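Local structure of phosphoglycerol transferase GacH (Streptococcus pyogenes MGAS5005, 6DGM) at residues His139-Asn144 with Ile204-His209; Val176-Ser181 with His209-Ser214; Tyr43-Ser48 with Val266-His271. The protein probably transfers sn-glycerol-1-phosphate onto the group A streptococcal rhamnose polysaccharide, through the manganese-binding, sulfatase-like domain that makes up this chain of a longer membrane protein. One frame throughout, in Å; residues are numbered along the deposited sequence.

Overall arrangement
All three contacts reach the bound sn-glycerol-1-phosphate. Contact 3 lies deepest, its centre about 6 Å from the centre of the chain, and carries three of the four residues that bind manganese. Contact 1 grips the glycerol end and, through His-209, the phosphate; its centre is about 12 Å from that of contact 3, and Thr-205 OG1 joins Glu-47 N at 2.8 Å. Contact 2, a surface contact, shares His-209 with contact 1, and their centres are about 11 Å apart. Gln-207 of contact 1 packs on segment 176-181, its CG 3.3 Å from Val-176 O. Along the chain, contacts 1 and 2 interlace, and both fall inside the loop closed by contact 3.

Contact 1: His139-Asn144 with Ile204-His209. With 1GP (sn-glycerol-1-phosphate), chain D.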
loop_
_atom_site.group_PDB
_atom_site.type_symbol
_atom_site.label_atom_id
_atom_site.label_comp_id
_atom_site.label_asym_id
_atom_site.label_seq_id
_atom_site.Cartn_x
_atom_site.Cartn_y
_atom_site.Cartn_z
ATOM N N HIS A 139 -2.648 12.735 -6.116
ATOM C CA HIS A 139 -3.744 11.942 -6.671
ATOM C C HIS A 139 -4.473 12.725 -7.758
ATOM O O HIS A 139 -4.999 13.808 -7.479
ATOM C CB HIS A 139 -4.744 11.590 -5.574
ATOM C CG HIS A 139 -5.948 10.843 -6.071
ATOM N ND1 HIS A 139 -5.850 9.656 -6.766
ATOM C CD2 HIS A 139 -7.274 11.088 -5.933
ATOM C CE1 HIS A 139 -7.064 9.204 -7.038
ATOM N NE2 HIS A 139 -7.944 10.067 -6.559
ATOM N N PRO A 140 -4.528 12.229 -9.014
ATOM C CA PRO A 140 -5.150 13.035 -10.081
ATOM C C PRO A 140 -6.676 12.919 -10.122
ATOM O O PRO A 140 -7.272 12.449 -11.088
ATOM C CB PRO A 140 -4.452 12.527 -11.348
ATOM C CG PRO A 140 -3.826 11.258 -11.024
ATOM C CD PRO A 140 -3.723 11.107 -9.546
ATOM N N ALA A 141 -7.310 13.385 -9.056
ATOM C CA ALA A 141 -8.754 13.602 -9.019
ATOM C C ALA A 141 -8.981 14.693 -7.977
ATOM O O ALA A 141 -8.070 15.476 -7.686
ATOM C CB ALA A 141 -9.504 12.292 -8.741
ATOM N N SER A 142 -10.181 14.740 -7.405
ATOM C CA SER A 142 -10.430 15.690 -6.331
ATOM C C SER A 142 -9.714 15.274 -5.050
ATOM O O SER A 142 -9.807 14.124 -4.609
ATOM C CB SER A 142 -11.924 15.803 -6.036
ATOM O OG SER A 142 -12.110 16.574 -4.859
ATOM N N ALA A 143 -9.032 16.231 -4.434
ATOM C CA ALA A 143 -8.434 15.998 -3.123
ATOM C C ALA A 143 -9.468 15.618 -2.063
ATOM O O ALA A 143 -9.110 15.005 -1.053
ATOM C CB ALA A 143 -7.691 17.253 -2.650
ATOM N N ASN A 144 -10.745 15.948 -2.263
ATOM C CA ASN A 144 -11.758 15.637 -1.261
ATOM C C ASN A 144 -12.399 14.275 -1.445
ATOM O O ASN A 144 -13.155 13.844 -0.562
ATOM C CB ASN A 144 -12.791 16.743 -1.232
ATOM C CG ASN A 144 -12.241 18.011 -0.631
ATOM O OD1 ASN A 144 -11.770 18.008 0.521
ATOM N ND2 ASN A 144 -12.250 19.093 -1.405
ATOM N N ILE A 204 -1.445 8.040 -5.312
ATOM C CA ILE A 204 -2.596 7.236 -5.697
ATOM C C ILE A 204 -2.890 7.534 -7.165
ATOM O O ILE A 204 -3.342 8.636 -7.502
ATOM C CB ILE A 204 -3.823 7.552 -4.836
ATOM C CG1 ILE A 204 -3.539 7.389 -3.335
ATOM C CG2 ILE A 204 -5.000 6.647 -5.216
ATOM C CD1 ILE A 204 -3.126 8.701 -2.652
ATOM N N THR A 205 -2.651 6.559 -8.030
ATOM C CA THR A 205 -2.822 6.813 -9.455
ATOM C C THR A 205 -4.300 6.797 -9.830
ATOM O O THR A 205 -5.178 6.473 -9.019
ATOM C CB THR A 205 -2.047 5.825 -10.322
ATOM O OG1 THR A 205 -2.652 4.527 -10.237
ATOM C CG2 THR A 205 -0.582 5.758 -9.909
ATOM N N MET A 206 -4.568 7.140 -11.098
ATOM C CA MET A 206 -5.916 7.075 -11.639
ATOM C C MET A 206 -6.024 6.424 -13.011
ATOM O O MET A 206 -7.140 6.065 -13.399
ATOM C CB MET A 206 -6.523 8.482 -11.731
ATOM C CG MET A 206 -7.273 8.934 -10.510
ATOM S SD MET A 206 -8.708 7.879 -10.161
ATOM C CE MET A 206 -10.040 8.737 -10.976
ATOM N N GLN A 207 -4.923 6.268 -13.749
ATOM C CA GLN A 207 -5.020 5.864 -15.150
ATOM C C GLN A 207 -5.913 4.639 -15.349
ATOM O O GLN A 207 -6.758 4.623 -16.257
ATOM C CB GLN A 207 -3.640 5.585 -15.720
ATOM C CG GLN A 207 -3.665 5.203 -17.186
ATOM C CD GLN A 207 -2.322 4.735 -17.647
ATOM O OE1 GLN A 207 -1.403 5.531 -17.781
ATOM N NE2 GLN A 207 -2.178 3.422 -17.839
ATOM N N ASN A 208 -5.712 3.585 -14.550
ATOM C CA ASN A 208 -6.350 2.295 -14.795
ATOM C C ASN A 208 -7.638 2.110 -14.004
ATOM O O ASN A 208 -8.145 0.987 -13.894
ATOM C CB ASN A 208 -5.339 1.180 -14.566
ATOM C CG ASN A 208 -4.182 1.302 -15.531
ATOM O OD1 ASN A 208 -4.373 1.817 -16.626
ATOM N ND2 ASN A 208 -2.978 0.920 -15.117
ATOM N N HIS A 209 -8.221 3.207 -13.531
ATOM C CA HIS A 209 -9.540 3.183 -12.936
ATOM C C HIS A 209 -10.608 2.964 -13.996
ATOM O O HIS A 209 -10.522 3.492 -15.104
ATOM C CB HIS A 209 -9.799 4.527 -12.247
ATOM C CG HIS A 209 -10.918 4.496 -11.253
ATOM N ND1 HIS A 209 -12.243 4.471 -11.620
ATOM C CD2 HIS A 209 -10.902 4.503 -9.897
ATOM C CE1 HIS A 209 -13.001 4.452 -10.537
ATOM N NE2 HIS A 209 -12.212 4.464 -9.479
HETATM C C3 1GP D . -10.721 8.209 -6.786
HETATM O O3 1GP D . -9.178 6.856 -5.467
HETATM C C2 1GP D . -10.554 7.018 -5.867
HETATM O O2 1GP D . -10.517 9.453 -6.120
HETATM C C1 1GP D . -11.053 5.745 -6.535
HETATM O O1P 1GP D . -11.184 4.694 -5.573
HETATM O O2P 1GP D . -11.070 2.392 -6.901
HETATM O O3P 1GP D . -12.402 2.749 -4.660
HETATM O O4P 1GP D . -13.198 3.802 -6.835
HETATM P P 1GP D . -11.955 3.337 -6.016
#
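His-139 and Ile-204 share one polar bond, from ND1 to the Ile-204 carbonyl O at 2.8 Å. It is nearly straight, 172° at the hydrogen, and the acceptor lies in the imidazole plane although the donor stands 47° above the carbonyl plane. The same oxygen also receives His-139 CA in a CA-H...O contact and touches Pro-140 CD at 3.2 Å, so three groups gather on it. The other ring nitrogen, NE2, pairs with the ligand hydroxyl O2 at 2.7 Å, also near the ring plane. Chi1 (177°) sets CG anti to the backbone N, and chi2 then turns the ring so that each nitrogen has a bond.

The apolar contacts centre on Met-206, whose chain bends at chi2 and chi3. Its CG approaches His-139 CE1 at 3.5 Å; SD meets the ring obliquely, 4.7 Å from the centroid, and lies 3.9 Å from ligand C3. Met-206 CB and Pro-140 CG touch at 3.9 Å as the two side chains slide past each other in opposite directions.

The backbone makes two turns here: an inverse gamma turn centred on Pro-140, and a type I turn from Met-206 to His-209. The second leads the chain to His-209, whose NE2 donates to phosphate O4P at 2.9 Å.

Both segments continue from the C-terminal ends of adjacent parallel strands, 135-139 and 200-204, of the mixed central sheet. Strand 159-162 lies beyond the first, Arg-148 of helix 148-154 packs on His-139 and Ile-204, and Val-185 of helix 182-192 packs on Pro-140.

Contact 2: Val176-Ser181 with His209-Ser214; sequences VGLLTS and HIPWSS. With 1GP (sn-glycerol-1-phosphate), chain D.
Leu-178 and Pro-211 are bridged by a water that three backbone groups hold: it accepts from Leu-178 N and from Ser-213 N, and donates to Pro-211 O at 2.9 Å. Beside this bridge Leu-178 crosses Pro-211 at about a right angle, CD1 lying 3.8 Å from the proline CG, while its CG meets Ser-213 CB at 3.6 Å. Gly-177 adds a CA-H...O contact, its CA 3.3 Å from Ser-213 O; at its backbone angles (phi 79°) a CB would be jammed against the Val-176 carbonyl O, which calls for glycine.

Gly-177 and Leu-178 form the bend of a small, weakly bonded antiparallel hairpin between strands 175-176 and 179-180, closed by Val-176 N to Leu-179 O. The facing segment is an irregular loop with a cis peptide bond before Pro-211.

Nearer the pocket, Leu-179 CD1 lies 3.8 Å from His-209 CB and also touches the backbone O. With CG anti to the backbone N (chi1 -162°), the imidazole leads away from Leu-179, with ligand O4P at its edge. Its ND1 donates to Ile-210 O at 2.6 Å, nearly straight (170°) and on a lone pair in the carbonyl plane. This bond restrains ring rotation, consistent with a second-shell hold on the phosphate-binding NE2. Trp-212, directed away from the hairpin, meets Tyr-238 of helix 229-257 edge-to-face.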
loop_
_atom_site.group_PDB
_atom_site.type_symbol
_atom_site.label_atom_id
_atom_site.label_comp_id
_atom_site.label_asym_id
_atom_site.label_seq_id
_atom_site.Cartn_x
_atom_site.Cartn_y
_atom_site.Cartn_z
ATOM N N VAL A 176 -3.826 8.963 -20.751
ATOM C CA VAL A 176 -3.632 7.696 -21.444
ATOM C C VAL A 176 -4.864 6.877 -21.066
ATOM O O VAL A 176 -5.072 6.561 -19.878
ATOM C CB VAL A 176 -2.332 7.005 -21.034
ATOM C CG1 VAL A 176 -2.348 5.545 -21.425
ATOM C CG2 VAL A 176 -1.132 7.733 -21.664
ATOM N N GLY A 177 -5.705 6.584 -22.052
ATOM C CA GLY A 177 -7.079 6.221 -21.762
ATOM C C GLY A 177 -7.897 7.470 -21.479
ATOM O O GLY A 177 -7.598 8.559 -21.966
ATOM N N LEU A 178 -8.956 7.303 -20.695
ATOM C CA LEU A 178 -9.830 8.425 -20.384
ATOM C C LEU A 178 -9.300 9.323 -19.268
ATOM O O LEU A 178 -9.772 10.463 -19.137
ATOM C CB LEU A 178 -11.197 7.895 -19.959
ATOM C CG LEU A 178 -11.943 7.109 -21.031
ATOM C CD1 LEU A 178 -13.175 6.489 -20.439
ATOM C CD2 LEU A 178 -12.283 8.028 -22.191
ATOM N N LEU A 179 -8.344 8.850 -18.473
ATOM C CA LEU A 179 -7.944 9.503 -17.231
ATOM C C LEU A 179 -6.459 9.853 -17.268
ATOM O O LEU A 179 -5.739 9.520 -18.215
ATOM C CB LEU A 179 -8.314 8.614 -16.037
ATOM C CG LEU A 179 -9.797 8.216 -15.989
ATOM C CD1 LEU A 179 -10.019 7.082 -15.025
ATOM C CD2 LEU A 179 -10.653 9.419 -15.607
ATOM N N THR A 180 -6.007 10.527 -16.213
ATOM C CA THR A 180 -4.643 11.039 -16.163
ATOM C C THR A 180 -3.643 9.892 -16.239
ATOM O O THR A 180 -3.747 8.905 -15.505
ATOM C CB THR A 180 -4.401 11.788 -14.855
ATOM O OG1 THR A 180 -5.258 12.921 -14.737
ATOM C CG2 THR A 180 -2.966 12.279 -14.780
ATOM N N SER A 181 -2.656 10.031 -17.120
ATOM C CA SER A 181 -1.711 8.941 -17.318
ATOM C C SER A 181 -0.806 8.718 -16.101
ATOM O O SER A 181 -0.474 9.641 -15.345
ATOM C CB SER A 181 -0.808 9.223 -18.518
ATOM O OG SER A 181 0.033 10.342 -18.293
ATOM N N HIS A 209 -8.221 3.207 -13.531
ATOM C CA HIS A 209 -9.540 3.183 -12.936
ATOM C C HIS A 209 -10.608 2.964 -13.996
ATOM O O HIS A 209 -10.522 3.492 -15.104
ATOM C CB HIS A 209 -9.799 4.527 -12.247
ATOM C CG HIS A 209 -10.918 4.496 -11.253
ATOM N ND1 HIS A 209 -12.243 4.471 -11.620
ATOM C CD2 HIS A 209 -10.902 4.503 -9.897
ATOM C CE1 HIS A 209 -13.001 4.452 -10.537
ATOM N NE2 HIS A 209 -12.212 4.464 -9.479
ATOM N N ILE A 210 -11.637 2.207 -13.643
ATOM C CA ILE A 210 -12.827 2.051 -14.462
ATOM C C ILE A 210 -13.384 3.428 -14.824
ATOM O O ILE A 210 -13.354 4.332 -14.000
ATOM C CB ILE A 210 -13.849 1.169 -13.731
ATOM C CG1 ILE A 210 -15.001 0.753 -14.647
ATOM C CG2 ILE A 210 -14.373 1.898 -12.475
ATOM C CD1 ILE A 210 -15.973 -0.196 -13.961
ATOM N N PRO A 211 -13.907 3.631 -16.034
ATOM C CA PRO A 211 -14.033 2.762 -17.208
ATOM C C PRO A 211 -12.761 2.784 -18.056
ATOM O O PRO A 211 -12.066 3.811 -18.105
ATOM C CB PRO A 211 -15.212 3.376 -17.963
ATOM C CG PRO A 211 -15.144 4.811 -17.657
ATOM C CD PRO A 211 -14.533 4.954 -16.272
ATOM N N TRP A 212 -12.487 1.656 -18.712
ATOM C CA TRP A 212 -11.244 1.446 -19.449
ATOM C C TRP A 212 -11.504 1.660 -20.932
ATOM O O TRP A 212 -12.419 1.057 -21.498
ATOM C CB TRP A 212 -10.718 0.024 -19.208
ATOM C CG TRP A 212 -10.631 -0.272 -17.757
ATOM C CD1 TRP A 212 -9.656 0.129 -16.910
ATOM C CD2 TRP A 212 -11.593 -0.986 -16.959
ATOM N NE1 TRP A 212 -9.931 -0.297 -15.633
ATOM C CE2 TRP A 212 -11.120 -0.975 -15.636
ATOM C CE3 TRP A 212 -12.808 -1.623 -17.241
ATOM C CZ2 TRP A 212 -11.811 -1.587 -14.590
ATOM C CZ3 TRP A 212 -13.499 -2.230 -16.202
ATOM C CH2 TRP A 212 -12.995 -2.208 -14.895
ATOM N N SER A 213 -10.719 2.529 -21.560
ATOM C CA SER A 213 -10.914 2.856 -22.973
ATOM C C SER A 213 -9.549 2.916 -23.633
ATOM O O SER A 213 -8.771 3.832 -23.354
ATOM C CB SER A 213 -11.628 4.197 -23.130
ATOM O OG SER A 213 -12.020 4.447 -24.481
ATOM N N SER A 214 -9.260 1.955 -24.501
ATOM C CA SER A 214 -7.983 1.946 -25.204
ATOM C C SER A 214 -8.090 1.059 -26.427
ATOM O O SER A 214 -8.477 -0.105 -26.315
ATOM C CB SER A 214 -6.870 1.432 -24.280
ATOM O OG SER A 214 -5.623 1.513 -24.948
HETATM C C3 1GP D . -10.721 8.209 -6.786
HETATM O O3 1GP D . -9.178 6.856 -5.467
HETATM C C2 1GP D . -10.554 7.018 -5.867
HETATM O O2 1GP D . -10.517 9.453 -6.120
HETATM C C1 1GP D . -11.053 5.745 -6.535
HETATM O O1P 1GP D . -11.184 4.694 -5.573
HETATM O O2P 1GP D . -11.070 2.392 -6.901
HETATM O O3P 1GP D . -12.402 2.749 -4.660
HETATM O O4P 1GP D . -13.198 3.802 -6.835
HETATM P P 1GP D . -11.955 3.337 -6.016
HETATM O O HOH W 1 -9.808 4.651 -19.646
#

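Contact 3: Tyr43-Ser48 with Val266-His271; sequences YLLSES and VFYGDH. With MN (manganese (II) ion), chain C; 1GP (sn-glycerol-1-phosphate), chain D.
Leu-45 lies against one face of the Tyr-268 ring, its CA 4.1 Å from the centroid and 24° off the normal, a CH-pi contact toward the rim. The leucine side chain runs on obliquely to the phenol end, where CD1 touches OH at 3.3 Å; its other branch, CD2, packs against Asp-270 CG, which the first torsion sets between the backbone N and the carbonyl carbon. Tyr-43 and Val-266, on the same sheet face, lie side by side, CE1 meeting CG2. On the opposite face Leu-44 and Phe-267 likewise lie side by side, pointing the same way as each other, and Ser-46 CB approaches Phe-267 CZ obliquely at 3.6 Å.

These residues belong to neighbouring parallel strands, 40-46 and 263-269, whose axes, 4.7 Å apart at closest, make an angle of 17°. As in the alkaline phosphatase superfamily, Glu-47, and Asp-270 with His-271, follow the C-terminal ends of these strands; Thr-89 starts helix 89-98.

Glu-47 chelates manganese with both oxygens, OE1 at 2.2 Å and OE2 at 2.3 Å. Its carboxylate is turned 76° from that of Asp-270, which binds through OD2 at 2.1 Å; NE2 of His-271, ligand O2P and Thr-89 complete the site. Second-shell bonds orient both acids: Ser-48 N donates to Asp-270 OD1 at 2.8 Å from the syn side, and Ser-48 OG to the anti lone pair of Glu-47 OE1. Asp-270 N and His-271 O are buried without a hydrogen-bonding partner.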
loop_
_atom_site.group_PDB
_atom_site.type_symbol
_atom_site.label_atom_id
_atom_site.label_comp_id
_atom_site.label_asym_id
_atom_site.label_seq_id
_atom_site.Cartn_x
_atom_site.Cartn_y
_atom_site.Cartn_z
ATOM N N TYR A 43 5.233 5.581 -1.510
ATOM C CA TYR A 43 4.164 4.587 -1.493
ATOM C C TYR A 43 3.322 4.841 -2.732
ATOM O O TYR A 43 2.731 5.914 -2.869
ATOM C CB TYR A 43 3.307 4.684 -0.231
ATOM C CG TYR A 43 3.861 3.995 0.997
ATOM C CD1 TYR A 43 5.203 3.652 1.089
ATOM C CD2 TYR A 43 3.041 3.704 2.076
ATOM C CE1 TYR A 43 5.705 3.029 2.226
ATOM C CE2 TYR A 43 3.531 3.082 3.209
ATOM C CZ TYR A 43 4.853 2.747 3.283
ATOM O OH TYR A 43 5.345 2.117 4.413
ATOM N N LEU A 44 3.308 3.883 -3.647
ATOM C CA LEU A 44 2.738 4.062 -4.985
ATOM C C LEU A 44 1.587 3.074 -5.113
ATOM O O LEU A 44 1.798 1.891 -5.395
ATOM C CB LEU A 44 3.809 3.803 -6.027
ATOM C CG LEU A 44 3.626 4.377 -7.436
ATOM C CD1 LEU A 44 2.296 3.946 -8.019
ATOM C CD2 LEU A 44 3.730 5.877 -7.438
ATOM N N LEU A 45 0.373 3.552 -4.854
ATOM C CA LEU A 45 -0.847 2.780 -5.060
ATOM C C LEU A 45 -1.178 2.884 -6.539
ATOM O O LEU A 45 -1.523 3.962 -7.027
ATOM C CB LEU A 45 -1.956 3.334 -4.176
ATOM C CG LEU A 45 -3.281 2.557 -4.129
ATOM C CD1 LEU A 45 -4.190 3.062 -3.007
ATOM C CD2 LEU A 45 -4.022 2.600 -5.485
ATOM N N SER A 46 -1.049 1.773 -7.249
ATOM C CA SER A 46 -1.268 1.701 -8.691
ATOM C C SER A 46 -2.695 1.188 -8.893
ATOM O O SER A 46 -2.967 -0.011 -8.761
ATOM C CB SER A 46 -0.227 0.787 -9.326
ATOM O OG SER A 46 -0.358 0.765 -10.741
ATOM N N GLU A 47 -3.607 2.112 -9.170
ATOM C CA GLU A 47 -5.033 1.830 -9.199
ATOM C C GLU A 47 -5.355 0.629 -10.066
ATOM O O GLU A 47 -5.016 0.586 -11.245
ATOM C CB GLU A 47 -5.736 3.076 -9.735
ATOM C CG GLU A 47 -7.254 2.934 -9.950
ATOM C CD GLU A 47 -7.973 2.483 -8.698
ATOM O OE1 GLU A 47 -8.557 1.385 -8.733
ATOM O OE2 GLU A 47 -7.954 3.216 -7.694
ATOM N N SER A 48 -6.027 -0.334 -9.465
ATOM C CA SER A 48 -6.572 -1.502 -10.143
ATOM C C SER A 48 -5.521 -2.381 -10.805
ATOM O O SER A 48 -5.870 -3.197 -11.660
ATOM C CB SER A 48 -7.641 -1.089 -11.167
ATOM O OG SER A 48 -8.787 -0.574 -10.525
ATOM N N VAL A 266 7.406 1.438 -2.559
ATOM C CA VAL A 266 6.456 0.374 -2.260
ATOM C C VAL A 266 5.344 0.510 -3.296
ATOM O O VAL A 266 4.585 1.476 -3.268
ATOM C CB VAL A 266 5.897 0.492 -0.838
ATOM C CG1 VAL A 266 4.905 -0.630 -0.569
ATOM C CG2 VAL A 266 7.022 0.485 0.202
ATOM N N PHE A 267 5.277 -0.430 -4.233
ATOM C CA PHE A 267 4.388 -0.366 -5.386
ATOM C C PHE A 267 3.391 -1.504 -5.264
ATOM O O PHE A 267 3.785 -2.650 -5.059
ATOM C CB PHE A 267 5.231 -0.567 -6.653
ATOM C CG PHE A 267 4.456 -0.482 -7.929
ATOM C CD1 PHE A 267 3.787 -1.594 -8.413
ATOM C CD2 PHE A 267 4.419 0.697 -8.658
ATOM C CE1 PHE A 267 3.073 -1.534 -9.594
ATOM C CE2 PHE A 267 3.700 0.760 -9.858
ATOM C CZ PHE A 267 3.030 -0.365 -10.315
ATOM N N TYR A 268 2.099 -1.204 -5.431
ATOM C CA TYR A 268 1.103 -2.250 -5.265
ATOM C C TYR A 268 -0.184 -1.870 -5.978
ATOM O O TYR A 268 -0.534 -0.690 -6.069
ATOM C CB TYR A 268 0.808 -2.531 -3.773
ATOM C CG TYR A 268 0.084 -1.402 -3.064
ATOM C CD1 TYR A 268 0.761 -0.261 -2.651
ATOM C CD2 TYR A 268 -1.286 -1.488 -2.800
ATOM C CE1 TYR A 268 0.103 0.764 -1.996
ATOM C CE2 TYR A 268 -1.955 -0.461 -2.145
ATOM C CZ TYR A 268 -1.258 0.651 -1.743
ATOM O OH TYR A 268 -1.934 1.652 -1.087
ATOM N N GLY A 269 -0.892 -2.885 -6.464
ATOM C CA GLY A 269 -2.259 -2.668 -6.889
ATOM C C GLY A 269 -3.193 -2.761 -5.695
ATOM O O GLY A 269 -3.049 -3.618 -4.816
ATOM N N ASP A 270 -4.183 -1.862 -5.659
ATOM C CA ASP A 270 -5.084 -1.821 -4.508
ATOM C C ASP A 270 -6.096 -2.963 -4.502
ATOM O O ASP A 270 -6.474 -3.448 -3.432
ATOM C CB ASP A 270 -5.759 -0.455 -4.365
ATOM C CG ASP A 270 -6.500 0.014 -5.626
ATOM O OD1 ASP A 270 -6.283 -0.530 -6.733
ATOM O OD2 ASP A 270 -7.337 0.937 -5.501
ATOM N N HIS A 271 -6.596 -3.358 -5.676
ATOM C CA HIS A 271 -7.598 -4.403 -5.840
ATOM C C HIS A 271 -7.625 -4.726 -7.331
ATOM O O HIS A 271 -7.092 -3.968 -8.153
ATOM C CB HIS A 271 -9.001 -3.928 -5.397
ATOM C CG HIS A 271 -9.372 -2.602 -5.984
ATOM N ND1 HIS A 271 -9.755 -2.455 -7.303
ATOM C CD2 HIS A 271 -9.351 -1.356 -5.456
ATOM C CE1 HIS A 271 -9.965 -1.173 -7.553
ATOM N NE2 HIS A 271 -9.727 -0.487 -6.450
HETATM MN MN MN C . -9.012 1.539 -6.548
HETATM C C3 1GP D . -10.721 8.209 -6.786
HETATM O O3 1GP D . -9.178 6.856 -5.467
HETATM C C2 1GP D . -10.554 7.018 -5.867
HETATM O O2 1GP D . -10.517 9.453 -6.120
HETATM C C1 1GP D . -11.053 5.745 -6.535
HETATM O O1P 1GP D . -11.184 4.694 -5.573
HETATM O O2P 1GP D . -11.070 2.392 -6.901
HETATM O O3P 1GP D . -12.402 2.749 -4.660
HETATM O O4P 1GP D . -13.198 3.802 -6.835
HETATM P P 1GP D . -11.955 3.337 -6.016
#